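Local coordinates for CRISPR-associated protein, Cse1 family (Acidimicrobium ferrooxidans, PDB 4H3T) that probably serves as the large Cse1 (CasA) subunit of the type I-E CRISPR Cascade surveillance complex, reading the protospacer-adjacent motif of invading DNA and recruiting the Cas3 nuclease, at residues Pro16-Arg21 / Arg33-Leu38; Val20-Arg23 / Arg27-Val30; Ala398-Ile403 / Arg482-Trp487; Ala422-Tyr427 / Lys449-Ala454; Gly461-Pro466 / Ala488-Ala493. The protein carries 1 engineered substitution. One frame throughout, in Å; residues are numbered along the deposited sequence. Where two conformers were deposited one is given.

Interaction 1 of 5, residues Pro16-Arg21 / Arg33-Leu38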
# COMPACT_ATOMS: atom_id res chain seq x y z
N PRO A 16 -2.08 -8.26 24.90
CA PRO A 16 -2.51 -8.56 23.50
C PRO A 16 -3.10 -7.35 22.78
O PRO A 16 -3.98 -6.69 23.30
CB PRO A 16 -3.53 -9.70 23.67
CG PRO A 16 -4.01 -9.63 25.09
CD PRO A 16 -2.94 -8.94 25.91
N TRP A 17 -2.56 -6.99 21.59
CA TRP A 17 -3.15 -5.91 20.83
C TRP A 17 -2.95 -6.01 19.30
O TRP A 17 -3.51 -5.18 18.60
CB TRP A 17 -2.62 -4.53 21.31
CG TRP A 17 -1.16 -4.32 21.15
CD1 TRP A 17 -0.15 -4.90 21.86
CD2 TRP A 17 -0.53 -3.46 20.20
NE1 TRP A 17 1.06 -4.48 21.40
CE2 TRP A 17 0.86 -3.54 20.41
CE3 TRP A 17 -1.02 -2.52 19.27
CZ2 TRP A 17 1.79 -2.75 19.71
CZ3 TRP A 17 -0.11 -1.71 18.60
CH2 TRP A 17 1.28 -1.82 18.83
N LEU A 18 -2.14 -6.95 18.81
CA LEU A 18 -1.79 -7.10 17.39
C LEU A 18 -2.59 -8.26 16.81
O LEU A 18 -2.35 -9.39 17.17
CB LEU A 18 -0.28 -7.32 17.25
CG LEU A 18 0.56 -6.17 17.79
CD1 LEU A 18 1.95 -6.58 17.97
CD2 LEU A 18 0.50 -4.96 16.88
N PRO A 19 -3.60 -7.98 15.96
CA PRO A 19 -4.44 -9.08 15.46
C PRO A 19 -3.73 -9.87 14.38
O PRO A 19 -3.22 -9.32 13.40
CB PRO A 19 -5.69 -8.36 14.92
CG PRO A 19 -5.33 -6.97 14.81
CD PRO A 19 -4.03 -6.69 15.42
N VAL A 20 -3.69 -11.17 14.56
CA VAL A 20 -3.01 -12.06 13.64
C VAL A 20 -3.88 -13.26 13.35
O VAL A 20 -4.81 -13.56 14.08
CB VAL A 20 -1.62 -12.51 14.16
CG1 VAL A 20 -0.70 -11.32 14.33
CG2 VAL A 20 -1.75 -13.29 15.45
N ARG A 21 -3.52 -13.96 12.29
CA ARG A 21 -4.12 -15.23 11.92
C ARG A 21 -3.03 -16.31 12.05
O ARG A 21 -1.95 -16.15 11.50
CB ARG A 21 -4.66 -15.16 10.49
CG ARG A 21 -5.21 -16.50 9.98
CD ARG A 21 -5.53 -16.31 8.50
NE ARG A 21 -6.85 -15.73 8.29
CZ ARG A 21 -8.01 -16.39 8.36
NH1 ARG A 21 -8.02 -17.69 8.68
NH2 ARG A 21 -9.16 -15.77 8.13
N ARG A 33 5.99 -9.15 22.17
CA ARG A 33 6.86 -10.24 22.51
C ARG A 33 6.40 -11.50 21.75
O ARG A 33 7.22 -12.12 21.08
CB ARG A 33 6.91 -10.47 24.04
CG ARG A 33 8.00 -11.46 24.40
CD ARG A 33 7.45 -12.65 25.13
NE ARG A 33 8.51 -13.58 25.53
CZ ARG A 33 8.36 -14.89 25.59
NH1 ARG A 33 7.20 -15.45 25.25
NH2 ARG A 33 9.38 -15.67 25.96
N ASP A 34 5.12 -11.85 21.84
CA ASP A 34 4.58 -13.03 21.15
C ASP A 34 4.58 -12.91 19.64
O ASP A 34 4.77 -13.91 18.97
CB ASP A 34 3.15 -13.37 21.65
CG ASP A 34 3.20 -14.16 22.94
OD1 ASP A 34 4.31 -14.60 23.33
OD2 ASP A 34 2.14 -14.33 23.59
N ILE A 35 4.44 -11.74 19.09
CA ILE A 35 4.46 -11.64 17.62
C ILE A 35 5.88 -12.07 17.07
O ILE A 35 5.96 -12.66 16.00
CB ILE A 35 3.95 -10.26 17.11
CG1 ILE A 35 3.20 -10.44 15.77
CG2 ILE A 35 5.04 -9.25 17.05
CD1 ILE A 35 2.69 -9.25 15.13
N PHE A 36 6.95 -11.90 17.85
CA PHE A 36 8.29 -12.32 17.47
C PHE A 36 8.51 -13.77 17.84
O PHE A 36 8.93 -14.55 17.01
CB PHE A 36 9.33 -11.41 18.16
CG PHE A 36 9.49 -10.16 17.34
CD1 PHE A 36 10.25 -10.18 16.19
CD2 PHE A 36 8.87 -8.98 17.71
CE1 PHE A 36 10.38 -9.05 15.42
CE2 PHE A 36 8.96 -7.85 16.91
CZ PHE A 36 9.74 -7.89 15.78
N VAL A 37 8.19 -14.14 19.07
CA VAL A 37 8.43 -15.53 19.55
C VAL A 37 7.63 -16.52 18.69
O VAL A 37 8.16 -17.55 18.31
CB VAL A 37 8.11 -15.66 21.06
CG1 VAL A 37 8.21 -17.14 21.52
CG2 VAL A 37 9.06 -14.78 21.85
N LEU A 38 6.40 -16.14 18.30
CA LEU A 38 5.51 -17.03 17.55
C LEU A 38 5.42 -16.72 16.05
O LEU A 38 4.57 -17.30 15.37
CB LEU A 38 4.11 -16.97 18.18
CG LEU A 38 4.00 -17.29 19.67
CD1 LEU A 38 2.58 -17.14 20.13
CD2 LEU A 38 4.48 -18.67 19.98

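Interaction 2 of 5, residues Val20-Arg23 / Arg27-Val30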
# COMPACT_ATOMS: atom_id res chain seq x y z
N VAL A 20 -3.69 -11.17 14.56
CA VAL A 20 -3.01 -12.06 13.64
C VAL A 20 -3.88 -13.26 13.35
O VAL A 20 -4.81 -13.56 14.08
CB VAL A 20 -1.62 -12.51 14.16
CG1 VAL A 20 -0.70 -11.32 14.33
CG2 VAL A 20 -1.75 -13.29 15.45
N ARG A 21 -3.52 -13.96 12.29
CA ARG A 21 -4.12 -15.23 11.92
C ARG A 21 -3.03 -16.31 12.05
O ARG A 21 -1.95 -16.15 11.50
CB ARG A 21 -4.66 -15.16 10.49
CG ARG A 21 -5.21 -16.50 9.98
CD ARG A 21 -5.53 -16.31 8.50
NE ARG A 21 -6.85 -15.73 8.29
CZ ARG A 21 -8.01 -16.39 8.36
NH1 ARG A 21 -8.02 -17.69 8.68
NH2 ARG A 21 -9.16 -15.77 8.13
N PHE A 22 -3.31 -17.35 12.81
CA PHE A 22 -2.37 -18.43 13.08
C PHE A 22 -2.47 -19.47 11.97
O PHE A 22 -3.50 -19.55 11.31
CB PHE A 22 -2.63 -19.04 14.45
CG PHE A 22 -2.07 -18.22 15.58
CD1 PHE A 22 -0.77 -18.42 16.02
CD2 PHE A 22 -2.83 -17.23 16.21
CE1 PHE A 22 -0.23 -17.64 17.04
CE2 PHE A 22 -2.33 -16.53 17.29
CZ PHE A 22 -1.05 -16.77 17.74
N ARG A 23 -1.39 -20.25 11.75
CA ARG A 23 -1.36 -21.32 10.73
C ARG A 23 -2.42 -22.41 11.03
O ARG A 23 -2.96 -22.99 10.10
CB ARG A 23 0.04 -21.94 10.62
CG ARG A 23 1.03 -21.02 9.96
CD ARG A 23 2.45 -21.49 10.18
NE ARG A 23 2.83 -22.51 9.21
CZ ARG A 23 3.97 -23.20 9.22
NH1 ARG A 23 4.88 -22.97 10.17
NH2 ARG A 23 4.20 -24.12 8.29
N ARG A 27 -7.58 -16.95 15.13
CA ARG A 27 -7.53 -15.50 14.92
C ARG A 27 -7.64 -14.84 16.27
O ARG A 27 -8.65 -15.00 16.94
CB ARG A 27 -8.65 -15.03 13.97
CG ARG A 27 -8.48 -15.57 12.59
CD ARG A 27 -9.70 -15.35 11.75
NE ARG A 27 -9.69 -14.06 11.08
CZ ARG A 27 -10.62 -13.64 10.21
NH1 ARG A 27 -11.66 -14.41 9.91
NH2 ARG A 27 -10.51 -12.43 9.65
N SER A 28 -6.56 -14.18 16.71
CA SER A 28 -6.52 -13.53 18.02
C SER A 28 -5.45 -12.43 18.05
O SER A 28 -4.76 -12.17 17.06
CB SER A 28 -6.32 -14.55 19.14
OG SER A 28 -5.05 -15.18 19.12
N GLU A 29 -5.41 -11.70 19.13
CA GLU A 29 -4.45 -10.61 19.32
C GLU A 29 -3.27 -11.08 20.08
O GLU A 29 -3.41 -11.87 21.00
CB GLU A 29 -5.11 -9.44 20.04
CG GLU A 29 -6.06 -8.73 19.13
CD GLU A 29 -6.83 -7.62 19.82
OE1 GLU A 29 -6.55 -7.33 21.00
OE2 GLU A 29 -7.74 -7.05 19.19
N VAL A 30 -2.08 -10.59 19.71
CA VAL A 30 -0.86 -10.98 20.44
C VAL A 30 -0.11 -9.71 20.88
O VAL A 30 -0.33 -8.61 20.35
CB VAL A 30 0.04 -11.92 19.59
CG1 VAL A 30 -0.66 -13.26 19.35
CG2 VAL A 30 0.49 -11.29 18.25

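Interaction 3 of 5, residues Ala398-Ile403 / Arg482-Trp487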
# COMPACT_ATOMS: atom_id res chain seq x y z
N ALA A 398 9.86 -13.03 -18.58
CA ALA A 398 8.69 -13.24 -17.72
C ALA A 398 7.94 -11.90 -17.43
O ALA A 398 6.71 -11.82 -17.59
CB ALA A 398 9.09 -13.92 -16.46
N ALA A 399 8.68 -10.84 -17.10
CA ALA A 399 8.10 -9.52 -16.88
C ALA A 399 7.47 -8.98 -18.19
O ALA A 399 6.35 -8.46 -18.19
CB ALA A 399 9.16 -8.56 -16.38
N THR A 400 8.14 -9.20 -19.31
CA THR A 400 7.66 -8.74 -20.61
C THR A 400 6.31 -9.40 -20.98
O THR A 400 5.38 -8.69 -21.42
CB THR A 400 8.72 -8.98 -21.70
OG1 THR A 400 9.88 -8.23 -21.31
CG2 THR A 400 8.27 -8.52 -23.11
N VAL A 401 6.19 -10.73 -20.81
CA VAL A 401 4.90 -11.38 -21.11
C VAL A 401 3.83 -10.88 -20.12
O VAL A 401 2.66 -10.67 -20.51
CB VAL A 401 4.98 -12.94 -21.17
CG1 VAL A 401 5.22 -13.58 -19.81
CG2 VAL A 401 3.73 -13.52 -21.81
N ALA A 402 4.19 -10.71 -18.82
CA ALA A 402 3.20 -10.20 -17.84
C ALA A 402 2.68 -8.79 -18.23
O ALA A 402 1.49 -8.56 -18.20
CB ALA A 402 3.78 -10.15 -16.47
N ILE A 403 3.59 -7.87 -18.55
CA ILE A 403 3.22 -6.50 -18.98
C ILE A 403 2.45 -6.54 -20.31
O ILE A 403 1.42 -5.88 -20.45
CB ILE A 403 4.49 -5.61 -19.08
CG1 ILE A 403 5.11 -5.39 -17.66
CG2 ILE A 403 4.18 -4.28 -19.74
CD1 ILE A 403 4.28 -4.52 -16.69
N ARG A 482 3.93 -20.12 -24.70
CA ARG A 482 2.70 -20.87 -24.41
C ARG A 482 1.73 -20.04 -23.56
O ARG A 482 0.63 -19.80 -24.03
CB ARG A 482 3.09 -22.18 -23.73
CG ARG A 482 1.98 -23.18 -23.55
CD ARG A 482 2.58 -24.46 -23.00
NE ARG A 482 3.65 -25.02 -23.85
CZ ARG A 482 3.48 -25.87 -24.86
NH1 ARG A 482 2.26 -26.30 -25.18
NH2 ARG A 482 4.52 -26.30 -25.57
N PRO A 483 2.10 -19.49 -22.39
CA PRO A 483 1.12 -18.68 -21.65
C PRO A 483 0.69 -17.41 -22.42
O PRO A 483 -0.42 -16.93 -22.24
CB PRO A 483 1.86 -18.37 -20.34
CG PRO A 483 3.32 -18.57 -20.64
CD PRO A 483 3.33 -19.68 -21.60
N ARG A 484 1.56 -16.89 -23.29
CA ARG A 484 1.27 -15.74 -24.17
C ARG A 484 0.11 -16.13 -25.10
O ARG A 484 -0.91 -15.45 -25.12
CB ARG A 484 2.56 -15.38 -24.96
CG ARG A 484 2.50 -14.13 -25.80
CD ARG A 484 3.86 -13.83 -26.44
NE ARG A 484 4.79 -13.07 -25.56
CZ ARG A 484 4.82 -11.75 -25.42
NH1 ARG A 484 3.97 -10.98 -26.08
NH2 ARG A 484 5.74 -11.19 -24.66
N ALA A 485 0.20 -17.31 -25.77
CA ALA A 485 -0.88 -17.82 -26.62
C ALA A 485 -2.15 -18.18 -25.79
O ALA A 485 -3.28 -17.86 -26.22
CB ALA A 485 -0.39 -19.03 -27.44
N GLU A 486 -2.00 -18.75 -24.60
CA GLU A 486 -3.17 -19.05 -23.74
C GLU A 486 -3.93 -17.81 -23.32
O GLU A 486 -5.16 -17.79 -23.36
CB GLU A 486 -2.75 -19.75 -22.45
CG GLU A 486 -2.27 -21.17 -22.77
CD GLU A 486 -1.48 -21.78 -21.62
OE1 GLU A 486 -1.29 -21.12 -20.57
OE2 GLU A 486 -1.03 -22.93 -21.80
N TRP A 487 -3.19 -16.79 -22.88
CA TRP A 487 -3.82 -15.56 -22.44
C TRP A 487 -4.58 -14.89 -23.65
O TRP A 487 -5.70 -14.41 -23.49
CB TRP A 487 -2.79 -14.61 -21.87
CG TRP A 487 -3.39 -13.32 -21.38
CD1 TRP A 487 -3.18 -12.06 -21.86
CD2 TRP A 487 -4.31 -13.18 -20.29
NE1 TRP A 487 -3.92 -11.14 -21.16
CE2 TRP A 487 -4.58 -11.80 -20.15
CE3 TRP A 487 -4.91 -14.09 -19.40
CZ2 TRP A 487 -5.47 -11.31 -19.18
CZ3 TRP A 487 -5.80 -13.60 -18.45
CH2 TRP A 487 -6.06 -12.24 -18.33

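Interaction 4 of 5, residues Ala422-Tyr427 / Lys449-Ala454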
# COMPACT_ATOMS: atom_id res chain seq x y z
N ALA A 422 -22.63 1.18 -30.02
CA ALA A 422 -23.55 0.85 -31.09
C ALA A 422 -24.96 1.38 -30.84
O ALA A 422 -25.61 1.85 -31.77
CB ALA A 422 -23.61 -0.66 -31.31
N ARG A 423 -25.43 1.32 -29.61
CA ARG A 423 -26.79 1.83 -29.33
C ARG A 423 -26.93 3.38 -29.57
O ARG A 423 -28.04 3.86 -29.67
CB ARG A 423 -27.22 1.44 -27.91
CG ARG A 423 -26.77 2.25 -26.74
CD ARG A 423 -26.91 1.40 -25.43
NE ARG A 423 -25.65 0.67 -25.28
CZ ARG A 423 -24.94 0.49 -24.17
NH1 ARG A 423 -23.77 -0.10 -24.23
NH2 ARG A 423 -25.41 0.90 -22.98
N TYR A 424 -25.84 4.11 -29.71
CA TYR A 424 -25.85 5.57 -29.89
C TYR A 424 -25.40 5.95 -31.27
O TYR A 424 -25.29 7.12 -31.57
CB TYR A 424 -24.92 6.25 -28.84
CG TYR A 424 -25.24 5.87 -27.41
CD1 TYR A 424 -26.51 6.10 -26.89
CD2 TYR A 424 -24.34 5.17 -26.64
CE1 TYR A 424 -26.87 5.63 -25.63
CE2 TYR A 424 -24.67 4.73 -25.37
CZ TYR A 424 -25.92 5.01 -24.85
OH TYR A 424 -26.25 4.57 -23.60
N LEU A 425 -25.02 4.98 -32.09
CA LEU A 425 -24.52 5.31 -33.41
C LEU A 425 -25.63 5.78 -34.36
O LEU A 425 -26.77 5.30 -34.30
CB LEU A 425 -23.87 4.06 -33.99
CG LEU A 425 -22.75 4.25 -34.94
CD1 LEU A 425 -21.51 4.68 -34.23
CD2 LEU A 425 -22.47 2.94 -35.74
N SER A 426 -25.25 6.76 -35.20
CA SER A 426 -26.03 7.35 -36.31
C SER A 426 -25.51 6.81 -37.61
O SER A 426 -24.37 6.37 -37.66
CB SER A 426 -25.86 8.89 -36.36
OG SER A 426 -26.70 9.39 -35.35
N TYR A 427 -26.34 6.90 -38.67
CA TYR A 427 -25.97 6.68 -40.05
C TYR A 427 -26.21 8.05 -40.70
O TYR A 427 -27.34 8.41 -40.97
CB TYR A 427 -26.73 5.55 -40.73
CG TYR A 427 -26.19 5.31 -42.12
CD1 TYR A 427 -25.01 4.59 -42.30
CD2 TYR A 427 -26.84 5.79 -43.24
CE1 TYR A 427 -24.52 4.34 -43.57
CE2 TYR A 427 -26.34 5.57 -44.52
CZ TYR A 427 -25.19 4.83 -44.68
OH TYR A 427 -24.70 4.60 -45.93
N LYS A 449 -19.16 7.80 -24.56
CA LYS A 449 -17.86 7.61 -23.90
C LYS A 449 -17.98 6.96 -22.55
O LYS A 449 -17.18 6.09 -22.17
CB LYS A 449 -17.16 8.96 -23.80
CG LYS A 449 -15.87 8.88 -23.03
CD LYS A 449 -15.15 10.20 -23.09
CE LYS A 449 -13.78 10.09 -22.45
NZ LYS A 449 -12.87 11.17 -22.93
N ALA A 450 -19.01 7.34 -21.79
CA ALA A 450 -19.24 6.72 -20.50
C ALA A 450 -19.66 5.24 -20.70
O ALA A 450 -19.19 4.37 -19.99
CB ALA A 450 -20.32 7.50 -19.72
N ALA A 451 -20.45 4.91 -21.73
CA ALA A 451 -20.79 3.51 -22.00
C ALA A 451 -19.54 2.68 -22.39
O ALA A 451 -19.47 1.51 -22.08
CB ALA A 451 -21.84 3.42 -23.08
N ARG A 452 -18.64 3.25 -23.18
CA ARG A 452 -17.39 2.55 -23.54
C ARG A 452 -16.56 2.22 -22.27
O ARG A 452 -16.07 1.10 -22.14
CB ARG A 452 -16.56 3.37 -24.51
CG ARG A 452 -17.20 3.54 -25.86
CD ARG A 452 -16.28 3.97 -27.01
NE ARG A 452 -15.76 5.29 -26.76
CZ ARG A 452 -16.29 6.45 -27.12
NH1 ARG A 452 -17.39 6.48 -27.86
NH2 ARG A 452 -15.74 7.57 -26.75
N SER A 453 -16.46 3.19 -21.34
CA SER A 453 -15.75 2.98 -20.09
C SER A 453 -16.39 1.90 -19.27
O SER A 453 -15.67 1.09 -18.71
CB SER A 453 -15.69 4.26 -19.27
OG SER A 453 -15.03 3.99 -18.05
N ALA A 454 -17.75 1.90 -19.16
CA ALA A 454 -18.47 0.86 -18.39
C ALA A 454 -18.19 -0.53 -18.97
O ALA A 454 -17.90 -1.44 -18.22
CB ALA A 454 -19.98 1.14 -18.33
O HOH W 1 -21.82 0.16 -21.49

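Interaction 5 of 5, residues Gly461-Pro466 / Ala488-Ala493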
# COMPACT_ATOMS: atom_id res chain seq x y z
N GLY A 461 -13.15 -6.65 -14.87
CA GLY A 461 -13.66 -7.41 -13.74
C GLY A 461 -13.63 -8.90 -14.06
O GLY A 461 -13.22 -9.70 -13.25
N ARG A 462 -14.03 -9.26 -15.30
CA ARG A 462 -14.01 -10.64 -15.78
C ARG A 462 -12.60 -11.20 -15.96
O ARG A 462 -12.42 -12.39 -15.82
CB ARG A 462 -14.75 -10.74 -17.12
CG ARG A 462 -16.26 -10.62 -16.94
CD ARG A 462 -16.91 -11.97 -16.68
NE ARG A 462 -16.98 -12.74 -17.93
CZ ARG A 462 -17.88 -12.57 -18.89
NH1 ARG A 462 -18.86 -11.68 -18.75
NH2 ARG A 462 -17.81 -13.28 -20.00
N LEU A 463 -11.61 -10.35 -16.23
CA LEU A 463 -10.22 -10.82 -16.45
C LEU A 463 -9.42 -10.83 -15.16
O LEU A 463 -8.27 -11.29 -15.17
CB LEU A 463 -9.52 -9.94 -17.52
CG LEU A 463 -10.06 -10.05 -18.92
CD1 LEU A 463 -9.32 -9.13 -19.86
CD2 LEU A 463 -10.02 -11.52 -19.45
N ASP A 464 -10.02 -10.42 -14.03
CA ASP A 464 -9.25 -10.32 -12.81
C ASP A 464 -8.75 -11.70 -12.33
O ASP A 464 -7.54 -11.86 -12.18
CB ASP A 464 -10.04 -9.59 -11.71
CG ASP A 464 -9.29 -9.41 -10.40
OD1 ASP A 464 -8.22 -8.74 -10.39
OD2 ASP A 464 -9.70 -9.98 -9.43
N ALA A 465 -9.63 -12.66 -12.10
CA ALA A 465 -9.20 -13.97 -11.58
C ALA A 465 -8.36 -14.73 -12.64
O ALA A 465 -7.23 -15.14 -12.31
CB ALA A 465 -10.41 -14.79 -11.12
N PRO A 466 -8.71 -14.64 -13.96
CA PRO A 466 -7.83 -15.24 -14.99
C PRO A 466 -6.45 -14.60 -15.07
O PRO A 466 -5.47 -15.32 -15.22
CB PRO A 466 -8.62 -14.97 -16.26
CG PRO A 466 -10.00 -14.95 -15.85
CD PRO A 466 -10.01 -14.27 -14.55
N ALA A 488 -3.97 -14.92 -24.84
CA ALA A 488 -4.58 -14.34 -26.04
C ALA A 488 -5.96 -14.96 -26.31
O ALA A 488 -6.93 -14.24 -26.55
CB ALA A 488 -3.68 -14.52 -27.26
N ALA A 489 -6.02 -16.28 -26.33
CA ALA A 489 -7.29 -16.99 -26.54
C ALA A 489 -8.30 -16.74 -25.39
O ALA A 489 -9.49 -16.64 -25.66
CB ALA A 489 -7.04 -18.50 -26.71
N LEU A 490 -7.86 -16.71 -24.13
CA LEU A 490 -8.79 -16.44 -23.01
C LEU A 490 -9.41 -15.02 -23.15
O LEU A 490 -10.63 -14.86 -23.12
CB LEU A 490 -8.04 -16.61 -21.68
CG LEU A 490 -8.90 -16.51 -20.43
CD1 LEU A 490 -8.33 -17.42 -19.33
CD2 LEU A 490 -9.15 -15.02 -20.01
N VAL A 491 -8.58 -14.02 -23.40
CA VAL A 491 -9.10 -12.65 -23.50
C VAL A 491 -10.07 -12.51 -24.69
O VAL A 491 -11.10 -11.87 -24.53
CB VAL A 491 -7.94 -11.64 -23.58
CG1 VAL A 491 -8.44 -10.23 -23.92
CG2 VAL A 491 -7.15 -11.61 -22.28
N GLU A 492 -9.75 -13.11 -25.83
CA GLU A 492 -10.66 -13.05 -26.99
C GLU A 492 -12.02 -13.66 -26.68
O GLU A 492 -13.03 -13.11 -27.11
CB GLU A 492 -10.11 -13.82 -28.20
CG GLU A 492 -9.01 -13.13 -28.97
CD GLU A 492 -8.87 -13.78 -30.34
OE1 GLU A 492 -8.08 -14.75 -30.46
OE2 GLU A 492 -9.69 -13.44 -31.23
N ALA A 493 -12.01 -14.84 -26.05
CA ALA A 493 -13.24 -15.55 -25.66
C ALA A 493 -14.08 -14.70 -24.70
O ALA A 493 -15.28 -14.57 -24.90
CB ALA A 493 -12.92 -16.92 -25.06

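Interaction 1 of 5, residues Pro16-Arg21 / Arg33-Leu38
Ile35 turns its longer branch across to Leu18 and Val20 with chi1 at -146°, off the staggered positions, and with chi2 fully extended at -179°, which carries the terminal methyl CD1 well out from the helix. Leu18 answers from the strand with CG beside its own backbone N (chi1 -61°), and the two side chains cross at about a right angle. Their methyls touch flank to flank where the chains cross, Leu18 CD1 lying 4.0 Å from Ile35 CD1. The same leucine carbon also lies near the short branch of the isoleucine, with 4.2 Å between Leu18 CD1 and Ile35 CG2. Val20, two residues along the strand, offers its CG1 at 4.1 Å from Ile35 CD1, so a single methyl serves two strand residues. The contact is a small apolar one between buried side chains. The other methyl of Leu18 turns back on the preceding residue: Leu18 CD2 lies 3.5 Å above the indole plane of Trp17, toward its rim. A classic beta bulge sets Trp17 and Leu18 together opposite Val30, which also touches Ile35. Helix 32-37 thus packs on the sheet through Ile35, while its Phe36 reaches helices 52-68 and 88-98 and Trp17 rests on helices 52-68 and 157-170.

Interaction 2 of 5, residues Val20-Arg23 / Arg27-Val30
Val20 and Ser28 form the hydrogen-bonded pair of this contact, joined by two backbone bonds. The straighter one runs from Val20 N to Ser28 O, 2.9 Å with 170° at the hydrogen; the return bond from Ser28 N to Val20 O is longer at 3.2 Å. On the face that carries Val20 and Ser28, apolar groups close the gap: Val20 CG2 lies 4.0 Å from Val30 CG1, and Val30 CG1 is also 3.9 Å from Phe22 CZ. The phenyl ring also turns an edge to the serine, Phe22 CE2 standing 3.5 Å from Ser28 OG. On the other face the non-hydrogen-bonded pair, Arg21 and Arg27, lays one guanidinium over the other with the planes 30° apart. Arg21 bends at chi3 (-84°), which brings its NH2 to 3.3 Å from Arg27 CZ, above the plane and toward the rim. Two like charges this close are probably eased by Asp46, whose carboxylate forms a salt bridge with Arg27 NE. With an alanine at Arg21, the Arg27 guanidinium would probably lose the cover on that face and be freer to swing about its tether to Asp46. Farther out, Arg26 makes a cation-pi contact with Phe22, and Arg21 pairs with Val43 through the backbone. The whole is a beta hairpin of strands 18-22 and 27-30, placed at one side of a three-stranded antiparallel sheet with 18-22 in the middle.

Interaction 3 of 5, residues Ala398-Ile403 / Arg482-Trp487
Val401 and Arg484 make the tight part of this helix-to-helix contact, their side chains lying alongside and pointing opposite ways. The methyl Val401 CG2 sits against the base of the arginine, 3.8 Å from Arg484 CB, and then under its polar end, 3.9 Å from Arg484 NE over one face of the guanidinium. Because Arg484 leaves with CG anti to its backbone N (chi1 -174°) and bends at chi3 (-85°), the group reaches helix 397-415, where Arg484 NH2 comes within 3.7 Å of Val401 CA. The looser side belongs to the exposed Thr400, whose CG2 meets the guanidinium only at its edge, in plane, 4.0 Å from Arg484 NH2. The threonine hydroxyl turns back to the carbonyl of Pro396, just ahead of the helix. Beyond the two segments the arginine has polar partners: NH2 forms a salt bridge with Asp404, and NH1 is bonded to the carbonyl oxygen of Phe532. A leucine in place of Arg484 would probably leave the Asp404 carboxylate without this cation and the Phe532 carbonyl without this donor. Between the segments themselves the contact is van der Waals in kind, which implies that a long amphipathic side chain packs by its carbons and flat face while spending its N-H groups on the next turn of helix 397-415 and the C-terminal end of helix 511-532.

Interaction 4 of 5, residues Ala422-Tyr427 / Lys449-Ala454
Tyr424 and Ala451 face each other with their CA atoms 9.6 Å apart, the first closing a short 3-10 turn over residues 422-424 (Leu425 N to Ala422 O, 3.2 Å) and the second lying within the long helix 445-473. Across so wide a gap only the side chains can meet, and the target is a single methyl. Tyr424 presents an edge of its ring, with Ala451 CB in the ring plane 3.9 Å from Tyr424 CE2. Arg423 comes to the same methyl with a flat group, Ala451 CB lying over one face of the guanidinium at 4.2 Å from Arg423 NH1. The arrangement belongs to one end of the helical bundle of the C-terminal part, where the turn leads into the small two-stranded antiparallel sheet of 426-427 and 438-439. Arg423 also lies over its neighbour: the aliphatic Arg423 CG stands 3.4 Å above the centre of the Tyr424 ring, and further along, Tyr424 CE2 lies 4.0 Å from the guanidinium plane. Bending at chi3 (88°) turns the arginine's head toward the helix. There a water bridges the segments, donating to Ala451 O at 2.8 Å and accepting a weak bond from Arg423 NH1 at 3.4 Å. Glu502 offers that nitrogen a long, weak ion pair as well. Tyr424 touches Leu447 and Ala448, one turn before Ala451 on the helix, and Arg452 forms a salt bridge with Glu421.

Interaction 5 of 5, residues Gly461-Pro466 / Ala488-Ala493
Next to Leu463, which meets Leu490 and Val491 across the helix interface, Asp464 OD1 is gripped by two groups: a salt bridge from Arg468 NE and a hydrogen bond from the indole NE1 of Trp327. The contact itself belongs to the C-terminal four-helix bundle known from Cse1 proteins, and here the neighbouring helices 445-473 and 481-504 run nearly antiparallel, at 153° between the short segments, with axes 10.9 Å apart. Leu463 and Leu490 interdigitate, running past one another from opposing helices, and their methyls form the shortest approach, Leu463 CD2 to Leu490 CD2 at 3.6 Å. Val491 lies across Leu463 at about a right angle, its CG2 4.0 Å from Leu463 CD2. Helix 445-473 is kinked within 461-466, the backbone nitrogens of Ala465 and Pro466 having no bond to the preceding turn; a proline nitrogen has no hydrogen to give. Leu490 extends toward the proline ring with CG anti to the backbone N (chi1 -174°), and both leucine methyls reach the same ring carbon. Helix 397-415 meets this interface as well, Ala409 against Leu463 and Ala412 against Val491. Pro466 CB thus rests in the fork of the leucine, 3.8 Å from Leu490 CD2 and 3.9 Å from Leu490 CD1.

How the interactions relate
Interactions 1 and 2 share strand 18-22 and touch, their centres 7 Å apart: the partly buried hairpin of interaction 2 is tied by backbone bonds, while interaction 1, fully buried, packs the following helix on it through methyls. Interactions 3 and 5, both partly buried, use helix 481-504 and meet where Trp487 packs on Pro466; interaction 5 is apolar, whereas interaction 3 spreads an arginine over a valine. Interaction 4 lies at the surface, where a water joins in, and is linked to interaction 5 by helix 445-473. Some 36 to 54 Å separate the centres of the first two contacts from those of the bundle, so the five sample two distinct regions of one chain.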